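Local atomic coordinates of glycosyl hydrolase family 2, TIM barrel domain protein (Parabacteroides merdae ATCC 43184, PDB entry 6DXU), a protein that probably hydrolyses beta-glucuronides in the human gut, as a glycoside hydrolase family 2 beta-glucuronidase with a TIM barrel domain. Residues A27-R32 with N195-P200; R107-F112 with S137-I142; V492-K497 with I572-K577. All blocks are in the same frame, centred on the assembly; numbering follows the deposited sequence.

Overall arrangement
Near the N terminus, strand 30-32 becomes an outermost strand of a four-stranded antiparallel sheet. The chain returns to it at 195-200, so contact 1 closes a loop of 162 residues. Contact 2 lies within that loop and closes a much shorter one, pairing 107-112 with 137-142, which carries the other outermost strand, 138-141. The two touch, because strands 194-199 and 107-112 are neighbours in the same sheet of the sugar-binding domain. Contact 3 follows in series: 492-497, from the TIM barrel family region, packs on the helix 565-579. It sits about 50 Å from contact 1, centre to centre, on the opposite side of the chain's centre.

Contact 1 of 3, residues A27-R32 with N195-P200; sequences AMNKIR and NLVYLP
Strand 30-32 pairs antiparallel with strand 195-199, their axes approaching to 4.5 Å, and Ile31 and Leu196 form the hydrogen-bonded pair between two non-hydrogen-bonded ones, Lys30 with Val197 and Arg32 with Asn195. Just ahead of the strand, Asn29 continues the pairing with both backbone and side chain. Its carbonyl O accepts from Tyr198 N, while its ND2 gives a short, nearly straight bond to Tyr198 O (2.6 Å, 171°) that lies in the plane of the amide. A chi1 of 43° sets CG between the backbone N and carbonyl carbon, turning the amide onto that carbonyl. On the face that Ile31 shares with Leu196, the isoleucine CD1 reaches out to Tyr198 CE1 (3.6 Å). On the other face the aliphatic part of Lys30 crosses the Asn195 side chain at a slant, Lys30 CE 3.6 Å from Asn195 ND2, and carries NZ onward to a salt bridge with Asp111. Arg32 runs alongside Asn195; a water bridges its NE to Asn195 OD1, while NH2 pairs with Glu345. The charged ends of Lys30 and Arg32 are thus met by acidic partners beyond the two strands, and the Asn29 amide extends the pairing past the strand's start.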
loop_
_atom_site.group_PDB
_atom_site.type_symbol
_atom_site.label_atom_id
_atom_site.label_comp_id
_atom_site.label_asym_id
_atom_site.label_seq_id
_atom_site.Cartn_x
_atom_site.Cartn_y
_atom_site.Cartn_z
ATOM N N ALA D 27 5.665 40.324 0.338
ATOM C CA ALA D 27 5.623 41.714 -0.114
ATOM C C ALA D 27 6.205 41.881 -1.516
ATOM O O ALA D 27 5.544 41.573 -2.514
ATOM C CB ALA D 27 6.380 42.621 0.864
ATOM N N MET D 28 7.440 42.383 -1.596
ATOM C CA MET D 28 8.146 42.596 -2.854
ATOM C C MET D 28 8.926 41.368 -3.318
ATOM O O MET D 28 9.549 41.409 -4.383
ATOM C CB MET D 28 9.100 43.789 -2.720
ATOM N N ASN D 29 8.913 40.286 -2.539
ATOM C CA ASN D 29 9.628 39.051 -2.840
ATOM C C ASN D 29 8.736 38.021 -3.519
ATOM O O ASN D 29 9.133 36.846 -3.650
ATOM C CB ASN D 29 10.200 38.476 -1.550
ATOM C CG ASN D 29 9.208 38.546 -0.419
ATOM O OD1 ASN D 29 8.452 39.512 -0.309
ATOM N ND2 ASN D 29 9.179 37.515 0.412
ATOM N N LYS D 30 7.541 38.440 -3.935
ATOM C CA LYS D 30 6.504 37.578 -4.489
ATOM C C LYS D 30 6.408 37.841 -5.986
ATOM O O LYS D 30 6.097 38.959 -6.410
ATOM C CB LYS D 30 5.172 37.874 -3.809
ATOM C CG LYS D 30 4.054 36.904 -4.087
ATOM C CD LYS D 30 3.022 37.019 -2.977
ATOM C CE LYS D 30 1.980 35.922 -3.010
ATOM N NZ LYS D 30 1.493 35.611 -1.619
ATOM N N ILE D 31 6.643 36.807 -6.778
ATOM C CA ILE D 31 6.779 36.936 -8.220
ATOM C C ILE D 31 5.731 36.063 -8.883
ATOM O O ILE D 31 5.741 34.838 -8.706
ATOM C CB ILE D 31 8.194 36.552 -8.672
ATOM C CG1 ILE D 31 9.202 37.456 -7.957
ATOM C CG2 ILE D 31 8.315 36.641 -10.183
ATOM C CD1 ILE D 31 10.606 36.909 -7.926
ATOM N N ARG D 32 4.807 36.687 -9.611
ATOM C CA ARG D 32 3.839 35.910 -10.369
ATOM C C ARG D 32 4.546 35.218 -11.530
ATOM O O ARG D 32 5.193 35.872 -12.349
ATOM C CB ARG D 32 2.716 36.809 -10.872
ATOM C CG ARG D 32 1.725 37.151 -9.791
ATOM C CD ARG D 32 0.781 38.277 -10.239
ATOM N NE ARG D 32 -0.141 38.608 -9.161
ATOM C CZ ARG D 32 -1.056 39.570 -9.238
ATOM N NH1 ARG D 32 -1.165 40.292 -10.348
ATOM N NH2 ARG D 32 -1.853 39.807 -8.207
ATOM N N ASN D 195 2.785 31.770 -7.567
ATOM C CA ASN D 195 3.778 32.745 -7.144
ATOM C C ASN D 195 5.055 32.033 -6.742
ATOM O O ASN D 195 5.018 31.009 -6.045
ATOM C CB ASN D 195 3.285 33.573 -5.953
ATOM C CG ASN D 195 1.917 34.179 -6.190
ATOM O OD1 ASN D 195 1.786 35.117 -6.970
ATOM N ND2 ASN D 195 0.891 33.644 -5.521
ATOM N N LEU D 196 6.177 32.589 -7.179
ATOM C CA LEU D 196 7.470 32.218 -6.640
ATOM C C LEU D 196 7.745 33.166 -5.485
ATOM O O LEU D 196 7.801 34.382 -5.681
ATOM C CB LEU D 196 8.565 32.317 -7.701
ATOM C CG LEU D 196 9.972 31.958 -7.214
ATOM C CD1 LEU D 196 10.012 30.494 -6.859
ATOM C CD2 LEU D 196 11.002 32.270 -8.298
ATOM N N VAL D 197 7.931 32.617 -4.288
ATOM C CA VAL D 197 8.077 33.431 -3.090
ATOM C C VAL D 197 9.455 33.163 -2.524
ATOM O O VAL D 197 9.750 32.043 -2.097
ATOM C CB VAL D 197 6.993 33.119 -2.046
ATOM C CG1 VAL D 197 7.180 34.007 -0.815
ATOM C CG2 VAL D 197 5.605 33.312 -2.652
ATOM N N TYR D 198 10.298 34.185 -2.520
ATOM C CA TYR D 198 11.578 34.101 -1.838
ATOM C C TYR D 198 11.405 34.565 -0.399
ATOM O O TYR D 198 10.824 35.628 -0.150
ATOM C CB TYR D 198 12.617 34.972 -2.537
ATOM C CG TYR D 198 13.017 34.545 -3.935
ATOM C CD1 TYR D 198 12.781 35.377 -5.029
ATOM C CD2 TYR D 198 13.659 33.324 -4.158
ATOM C CE1 TYR D 198 13.169 35.004 -6.307
ATOM C CE2 TYR D 198 14.051 32.943 -5.441
ATOM C CZ TYR D 198 13.801 33.794 -6.508
ATOM O OH TYR D 198 14.196 33.432 -7.781
ATOM N N LEU D 199 11.932 33.787 0.539
ATOM C CA LEU D 199 11.854 34.102 1.954
ATOM C C LEU D 199 13.248 34.103 2.554
ATOM O O LEU D 199 14.122 33.359 2.096
ATOM C CB LEU D 199 10.991 33.074 2.711
ATOM C CG LEU D 199 9.529 33.001 2.274
ATOM C CD1 LEU D 199 8.901 31.768 2.916
ATOM C CD2 LEU D 199 8.790 34.287 2.680
ATOM N N PRO D 200 13.474 34.907 3.605
ATOM C CA PRO D 200 14.710 34.765 4.386
ATOM C C PRO D 200 14.627 33.536 5.280
ATOM O O PRO D 200 13.643 32.793 5.211
ATOM C CB PRO D 200 14.754 36.060 5.205
ATOM C CG PRO D 200 13.296 36.374 5.436
ATOM C CD PRO D 200 12.569 35.920 4.178
HETATM O O HOH W 1 -0.010 37.111 -6.776
#

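Contact 2 of 3, residues R107-F112 with S137-I142; sequences RIVLDF and SWNVDI
Arg107 meets Asp141 where two antiparallel strands, 107-112 and 138-141, run side by side at 4.6 Å between axes. Phe112, at the far end of the pairing, can be followed outward from CB. Its CB lies over the five-membered ring of Trp138, 3.8 Å from the centroid, in a CH-pi contact. Phe112 CG and CD2 come next, above Trp138 CZ2, while Phe112 CD1 and CE1 cover Trp138 CZ3 and CH2. Phe112 CE2 lies by Trp138 CH2 and CZ2, and Phe112 CZ, at the tip, is nearest Trp138 CH2 (3.7 Å). The result is an offset stack, centroids 3.9 Å apart and planes only 3° from parallel. Trp138 enters it with chi1 at 50°, CG between the backbone N and the carbonyl carbon, which lays the indole against the Phe112 ring, and His131 stacks on the indole as well. The backbone carbonyl of Phe112 accepts both Trp138 N and Ser137 OG, the hydroxyl approaching from above the carbonyl plane, and a water links Ser137 OG to Asp111 OD1. At the other end the bent Arg107 chain grips Asp141 side-on: Arg107 NE (3.0 Å) and NH2 (3.3 Å) both reach Asp141 OD2, which also bonds to Tyr229 OH, with the guanidinium and carboxylate planes 75° apart. Arginine and tyrosine together probably stabilise the negative charge of Asp141, so the pairing is fastened by a salt bridge at one end and by stacked rings at the other.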
loop_
_atom_site.group_PDB
_atom_site.type_symbol
_atom_site.label_atom_id
_atom_site.label_comp_id
_atom_site.label_asym_id
_atom_site.label_seq_id
_atom_site.Cartn_x
_atom_site.Cartn_y
_atom_site.Cartn_z
ATOM N N ARG D 107 14.749 30.727 1.480
ATOM C CA ARG D 107 13.859 29.654 1.070
ATOM C C ARG D 107 13.196 30.024 -0.241
ATOM O O ARG D 107 12.963 31.206 -0.524
ATOM C CB ARG D 107 12.768 29.385 2.121
ATOM C CG ARG D 107 13.274 29.265 3.549
ATOM C CD ARG D 107 14.302 28.162 3.708
ATOM N NE ARG D 107 13.741 26.824 3.521
ATOM C CZ ARG D 107 14.427 25.701 3.708
ATOM N NH1 ARG D 107 15.700 25.759 4.080
ATOM N NH2 ARG D 107 13.849 24.520 3.521
ATOM N N ILE D 108 12.867 28.990 -1.018
ATOM C CA ILE D 108 12.144 29.121 -2.278
ATOM C C ILE D 108 10.809 28.415 -2.095
ATOM O O ILE D 108 10.775 27.187 -1.904
ATOM C CB ILE D 108 12.916 28.471 -3.441
ATOM C CG1 ILE D 108 14.361 28.957 -3.483
ATOM C CG2 ILE D 108 12.230 28.755 -4.766
ATOM C CD1 ILE D 108 15.270 28.020 -4.282
ATOM N N VAL D 109 9.712 29.161 -2.186
ATOM C CA VAL D 109 8.392 28.592 -1.962
ATOM C C VAL D 109 7.539 28.842 -3.199
ATOM O O VAL D 109 7.505 29.962 -3.725
ATOM C CB VAL D 109 7.725 29.172 -0.701
ATOM C CG1 VAL D 109 6.303 28.678 -0.578
ATOM C CG2 VAL D 109 8.526 28.794 0.546
ATOM N N LEU D 110 6.840 27.804 -3.648
ATOM C CA LEU D 110 5.812 27.939 -4.669
ATOM C C LEU D 110 4.481 28.118 -3.962
ATOM O O LEU D 110 4.078 27.261 -3.174
ATOM C CB LEU D 110 5.756 26.711 -5.575
ATOM C CG LEU D 110 6.978 26.389 -6.432
ATOM C CD1 LEU D 110 6.781 25.013 -7.112
ATOM C CD2 LEU D 110 7.237 27.484 -7.446
ATOM N N ASP D 111 3.807 29.229 -4.236
ATOM C CA ASP D 111 2.587 29.598 -3.531
ATOM C C ASP D 111 1.452 29.598 -4.544
ATOM O O ASP D 111 1.409 30.459 -5.429
ATOM C CB ASP D 111 2.763 30.968 -2.865
ATOM C CG ASP D 111 1.494 31.474 -2.202
ATOM O OD1 ASP D 111 0.658 30.645 -1.792
ATOM O OD2 ASP D 111 1.345 32.706 -2.082
ATOM N N PHE D 112 0.538 28.638 -4.413
ATOM C CA PHE D 112 -0.576 28.464 -5.349
ATOM C C PHE D 112 -1.791 29.214 -4.811
ATOM O O PHE D 112 -2.358 28.820 -3.789
ATOM C CB PHE D 112 -0.920 26.979 -5.510
ATOM C CG PHE D 112 0.145 26.154 -6.198
ATOM C CD1 PHE D 112 1.252 25.695 -5.499
ATOM C CD2 PHE D 112 0.018 25.807 -7.539
ATOM C CE1 PHE D 112 2.228 24.924 -6.123
ATOM C CE2 PHE D 112 1.002 25.020 -8.177
ATOM C CZ PHE D 112 2.100 24.591 -7.469
ATOM N N SER D 137 -5.861 27.902 -1.135
ATOM C CA SER D 137 -4.456 28.177 -1.393
ATOM C C SER D 137 -3.586 27.164 -0.646
ATOM O O SER D 137 -4.000 26.591 0.366
ATOM C CB SER D 137 -4.119 29.614 -0.972
ATOM O OG SER D 137 -2.761 29.916 -1.196
ATOM N N TRP D 138 -2.385 26.925 -1.171
ATOM C CA TRP D 138 -1.453 25.965 -0.595
ATOM C C TRP D 138 -0.075 26.294 -1.142
ATOM O O TRP D 138 0.051 27.017 -2.134
ATOM C CB TRP D 138 -1.844 24.514 -0.924
ATOM C CG TRP D 138 -2.119 24.268 -2.391
ATOM C CD1 TRP D 138 -3.227 24.663 -3.093
ATOM C CD2 TRP D 138 -1.281 23.571 -3.330
ATOM N NE1 TRP D 138 -3.126 24.265 -4.409
ATOM C CE2 TRP D 138 -1.946 23.589 -4.578
ATOM C CE3 TRP D 138 -0.051 22.917 -3.231
ATOM C CZ2 TRP D 138 -1.409 22.993 -5.725
ATOM C CZ3 TRP D 138 0.485 22.333 -4.368
ATOM C CH2 TRP D 138 -0.191 22.371 -5.596
ATOM N N ASN D 139 0.959 25.773 -0.486
ATOM C CA ASN D 139 2.305 26.101 -0.939
ATOM C C ASN D 139 3.240 24.920 -0.730
ATOM O O ASN D 139 2.935 23.982 0.013
ATOM C CB ASN D 139 2.847 27.350 -0.227
ATOM C CG ASN D 139 2.770 27.246 1.282
ATOM O OD1 ASN D 139 3.353 26.351 1.876
ATOM N ND2 ASN D 139 2.038 28.161 1.908
ATOM N N VAL D 140 4.393 24.981 -1.406
ATOM C CA VAL D 140 5.418 23.942 -1.354
ATOM C C VAL D 140 6.773 24.629 -1.234
ATOM O O VAL D 140 7.135 25.431 -2.101
ATOM C CB VAL D 140 5.407 23.047 -2.606
ATOM C CG1 VAL D 140 6.453 21.937 -2.458
ATOM C CG2 VAL D 140 4.017 22.469 -2.853
ATOM N N ASP D 141 7.529 24.303 -0.188
ATOM C CA ASP D 141 8.918 24.765 -0.077
ATOM C C ASP D 141 9.783 23.850 -0.937
ATOM O O ASP D 141 9.935 22.669 -0.629
ATOM C CB ASP D 141 9.383 24.731 1.380
ATOM C CG ASP D 141 10.743 25.386 1.594
ATOM O OD1 ASP D 141 11.594 25.317 0.693
ATOM O OD2 ASP D 141 11.002 25.897 2.714
ATOM N N ILE D 142 10.373 24.381 -2.008
ATOM C CA ILE D 142 11.162 23.553 -2.918
ATOM C C ILE D 142 12.655 23.775 -2.733
ATOM O O ILE D 142 13.454 23.313 -3.561
ATOM C CB ILE D 142 10.754 23.781 -4.383
ATOM C CG1 ILE D 142 11.016 25.245 -4.788
ATOM C CG2 ILE D 142 9.305 23.405 -4.568
ATOM C CD1 ILE D 142 10.860 25.526 -6.318
HETATM O O HOH W 2 -1.669 32.186 -2.355
#

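Contact 3 of 3, residues V492-K497 with I572-K577; sequences VFTDYK and IDWHLK
Trp574 and His575, consecutive on the helix 565-579, receive Phe493, Thr494 and Tyr496 from segment 492-497, with no direct hydrogen bond between the two segments. Thr494 sets its methyl CG2 over the six-membered ring of Trp574, 3.7 Å from the centroid and 14° off the normal, a CH-pi contact. Lys577 covers the opposite face of the indole with its CE. Phe493 comes in obliquely, its CD2 3.5 Å from Trp574 CG, the two planes 45° apart. Beside it, Tyr496 presents a ring face to His575 CD2, 3.3 Å from Tyr496 CD2, while Tyr496 CB lies over the imidazole. In Trp574, CG stands anti to the backbone N (chi1 -179°), which sends the indole out from its helix toward segment 492-497. There its NE1 donates to a water at 2.8 Å, and that water also donates to Thr494 O and accepts from Lys497 N. With an alanine here, the Thr494 methyl and the Phe493 ring would probably face a gap and this water would lose one of its donors. Farther out, Leu571 O holds His575 ND1 and Trp515 stacks on the imidazole, while Tyr496 OH bonds to Gln579. On the far side of helix 565-579, Ile572 and Leu576 pack against helix 623-632. The arrangement joins helix 565-579 to the start of helix 496-504 through aromatic side chains, consistent with the helical layer outside a TIM barrel.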
loop_
_atom_site.group_PDB
_atom_site.type_symbol
_atom_site.label_atom_id
_atom_site.label_comp_id
_atom_site.label_asym_id
_atom_site.label_seq_id
_atom_site.Cartn_x
_atom_site.Cartn_y
_atom_site.Cartn_z
ATOM N N VAL D 492 -45.189 32.585 -9.443
ATOM C CA VAL D 492 -45.188 33.919 -10.026
ATOM C C VAL D 492 -44.388 34.832 -9.117
ATOM O O VAL D 492 -44.342 34.634 -7.897
ATOM C CB VAL D 492 -46.630 34.434 -10.210
ATOM C CG1 VAL D 492 -47.387 33.511 -11.162
ATOM C CG2 VAL D 492 -47.348 34.520 -8.852
ATOM N N PHE D 493 -43.732 35.831 -9.710
ATOM C CA PHE D 493 -42.849 36.606 -8.855
ATOM C C PHE D 493 -43.611 37.520 -7.902
ATOM O O PHE D 493 -43.019 37.983 -6.922
ATOM C CB PHE D 493 -41.793 37.380 -9.676
ATOM C CG PHE D 493 -42.337 38.375 -10.694
ATOM C CD1 PHE D 493 -42.091 38.186 -12.053
ATOM C CD2 PHE D 493 -42.984 39.539 -10.296
ATOM C CE1 PHE D 493 -42.530 39.110 -13.001
ATOM C CE2 PHE D 493 -43.427 40.466 -11.235
ATOM C CZ PHE D 493 -43.197 40.244 -12.599
ATOM N N THR D 494 -44.909 37.760 -8.125
ATOM C CA THR D 494 -45.665 38.534 -7.140
ATOM C C THR D 494 -45.879 37.778 -5.830
ATOM O O THR D 494 -46.328 38.389 -4.856
ATOM C CB THR D 494 -47.022 38.958 -7.721
ATOM O OG1 THR D 494 -47.675 37.812 -8.273
ATOM C CG2 THR D 494 -46.837 39.998 -8.808
ATOM N N ASP D 495 -45.561 36.483 -5.777
ATOM C CA ASP D 495 -45.587 35.721 -4.530
ATOM C C ASP D 495 -44.306 35.845 -3.704
ATOM O O ASP D 495 -44.236 35.250 -2.623
ATOM C CB ASP D 495 -45.861 34.245 -4.815
ATOM C CG ASP D 495 -47.328 33.968 -5.096
ATOM O OD1 ASP D 495 -48.159 34.866 -4.858
ATOM O OD2 ASP D 495 -47.651 32.845 -5.530
ATOM N N TYR D 496 -43.313 36.610 -4.164
ATOM C CA TYR D 496 -42.011 36.646 -3.497
ATOM C C TYR D 496 -42.140 37.019 -2.017
ATOM O O TYR D 496 -41.602 36.330 -1.141
ATOM C CB TYR D 496 -41.088 37.629 -4.223
ATOM C CG TYR D 496 -39.939 38.130 -3.367
ATOM C CD1 TYR D 496 -39.898 39.455 -2.923
ATOM C CD2 TYR D 496 -38.915 37.275 -2.980
ATOM C CE1 TYR D 496 -38.850 39.917 -2.132
ATOM C CE2 TYR D 496 -37.877 37.718 -2.188
ATOM C CZ TYR D 496 -37.849 39.035 -1.768
ATOM O OH TYR D 496 -36.807 39.474 -0.980
ATOM N N LYS D 497 -42.851 38.108 -1.718
ATOM C CA LYS D 497 -42.915 38.588 -0.339
ATOM C C LYS D 497 -43.610 37.580 0.571
ATOM O O LYS D 497 -43.126 37.286 1.675
ATOM C CB LYS D 497 -43.630 39.937 -0.286
ATOM C CG LYS D 497 -43.731 40.527 1.116
ATOM C CD LYS D 497 -44.262 41.941 1.046
ATOM C CE LYS D 497 -44.552 42.506 2.418
ATOM N NZ LYS D 497 -44.929 43.951 2.288
ATOM N N ILE D 572 -37.048 41.517 -11.466
ATOM C CA ILE D 572 -36.139 42.135 -10.505
ATOM C C ILE D 572 -36.771 43.373 -9.885
ATOM O O ILE D 572 -36.701 43.586 -8.663
ATOM C CB ILE D 572 -34.798 42.465 -11.185
ATOM C CG1 ILE D 572 -34.082 41.154 -11.549
ATOM C CG2 ILE D 572 -33.933 43.368 -10.291
ATOM C CD1 ILE D 572 -32.929 41.351 -12.544
ATOM N N ASP D 573 -37.368 44.222 -10.731
ATOM C CA ASP D 573 -38.087 45.413 -10.283
ATOM C C ASP D 573 -39.032 45.061 -9.139
ATOM O O ASP D 573 -39.023 45.700 -8.079
ATOM C CB ASP D 573 -38.839 45.991 -11.497
ATOM C CG ASP D 573 -39.492 47.347 -11.248
ATOM O OD1 ASP D 573 -39.614 47.818 -10.096
ATOM O OD2 ASP D 573 -39.899 47.954 -12.265
ATOM N N TRP D 574 -39.826 44.012 -9.334
ATOM C CA TRP D 574 -40.795 43.606 -8.320
ATOM C C TRP D 574 -40.110 43.243 -7.005
ATOM O O TRP D 574 -40.478 43.755 -5.938
ATOM C CB TRP D 574 -41.623 42.427 -8.834
ATOM C CG TRP D 574 -42.640 42.004 -7.834
ATOM C CD1 TRP D 574 -42.503 41.047 -6.864
ATOM C CD2 TRP D 574 -43.938 42.581 -7.647
ATOM N NE1 TRP D 574 -43.646 40.974 -6.106
ATOM C CE2 TRP D 574 -44.542 41.910 -6.562
ATOM C CE3 TRP D 574 -44.653 43.593 -8.298
ATOM C CZ2 TRP D 574 -45.827 42.208 -6.121
ATOM C CZ3 TRP D 574 -45.930 43.894 -7.855
ATOM C CH2 TRP D 574 -46.506 43.200 -6.775
ATOM N N HIS D 575 -39.106 42.358 -7.063
ATOM C CA HIS D 575 -38.403 41.942 -5.850
ATOM C C HIS D 575 -37.867 43.144 -5.080
ATOM O O HIS D 575 -37.995 43.226 -3.850
ATOM C CB HIS D 575 -37.243 41.003 -6.197
ATOM C CG HIS D 575 -37.643 39.585 -6.455
ATOM N ND1 HIS D 575 -38.282 39.191 -7.609
ATOM C CD2 HIS D 575 -37.463 38.461 -5.723
ATOM C CE1 HIS D 575 -38.490 37.888 -7.574
ATOM N NE2 HIS D 575 -38.000 37.418 -6.439
ATOM N N LEU D 576 -37.239 44.081 -5.790
ATOM C CA LEU D 576 -36.574 45.189 -5.113
ATOM C C LEU D 576 -37.581 46.142 -4.476
ATOM O O LEU D 576 -37.331 46.684 -3.394
ATOM C CB LEU D 576 -35.669 45.935 -6.091
ATOM C CG LEU D 576 -34.557 45.041 -6.643
ATOM C CD1 LEU D 576 -33.573 45.841 -7.479
ATOM C CD2 LEU D 576 -33.849 44.324 -5.484
ATOM N N LYS D 577 -38.718 46.379 -5.126
ATOM C CA LYS D 577 -39.682 47.268 -4.489
ATOM C C LYS D 577 -40.365 46.582 -3.309
ATOM O O LYS D 577 -40.672 47.239 -2.308
ATOM C CB LYS D 577 -40.679 47.797 -5.516
ATOM C CG LYS D 577 -41.676 46.820 -6.029
ATOM C CD LYS D 577 -43.053 47.119 -5.470
ATOM C CE LYS D 577 -44.086 46.181 -6.070
ATOM N NZ LYS D 577 -45.219 45.913 -5.145
HETATM O O HOH W 3 -44.333 39.746 -3.634
#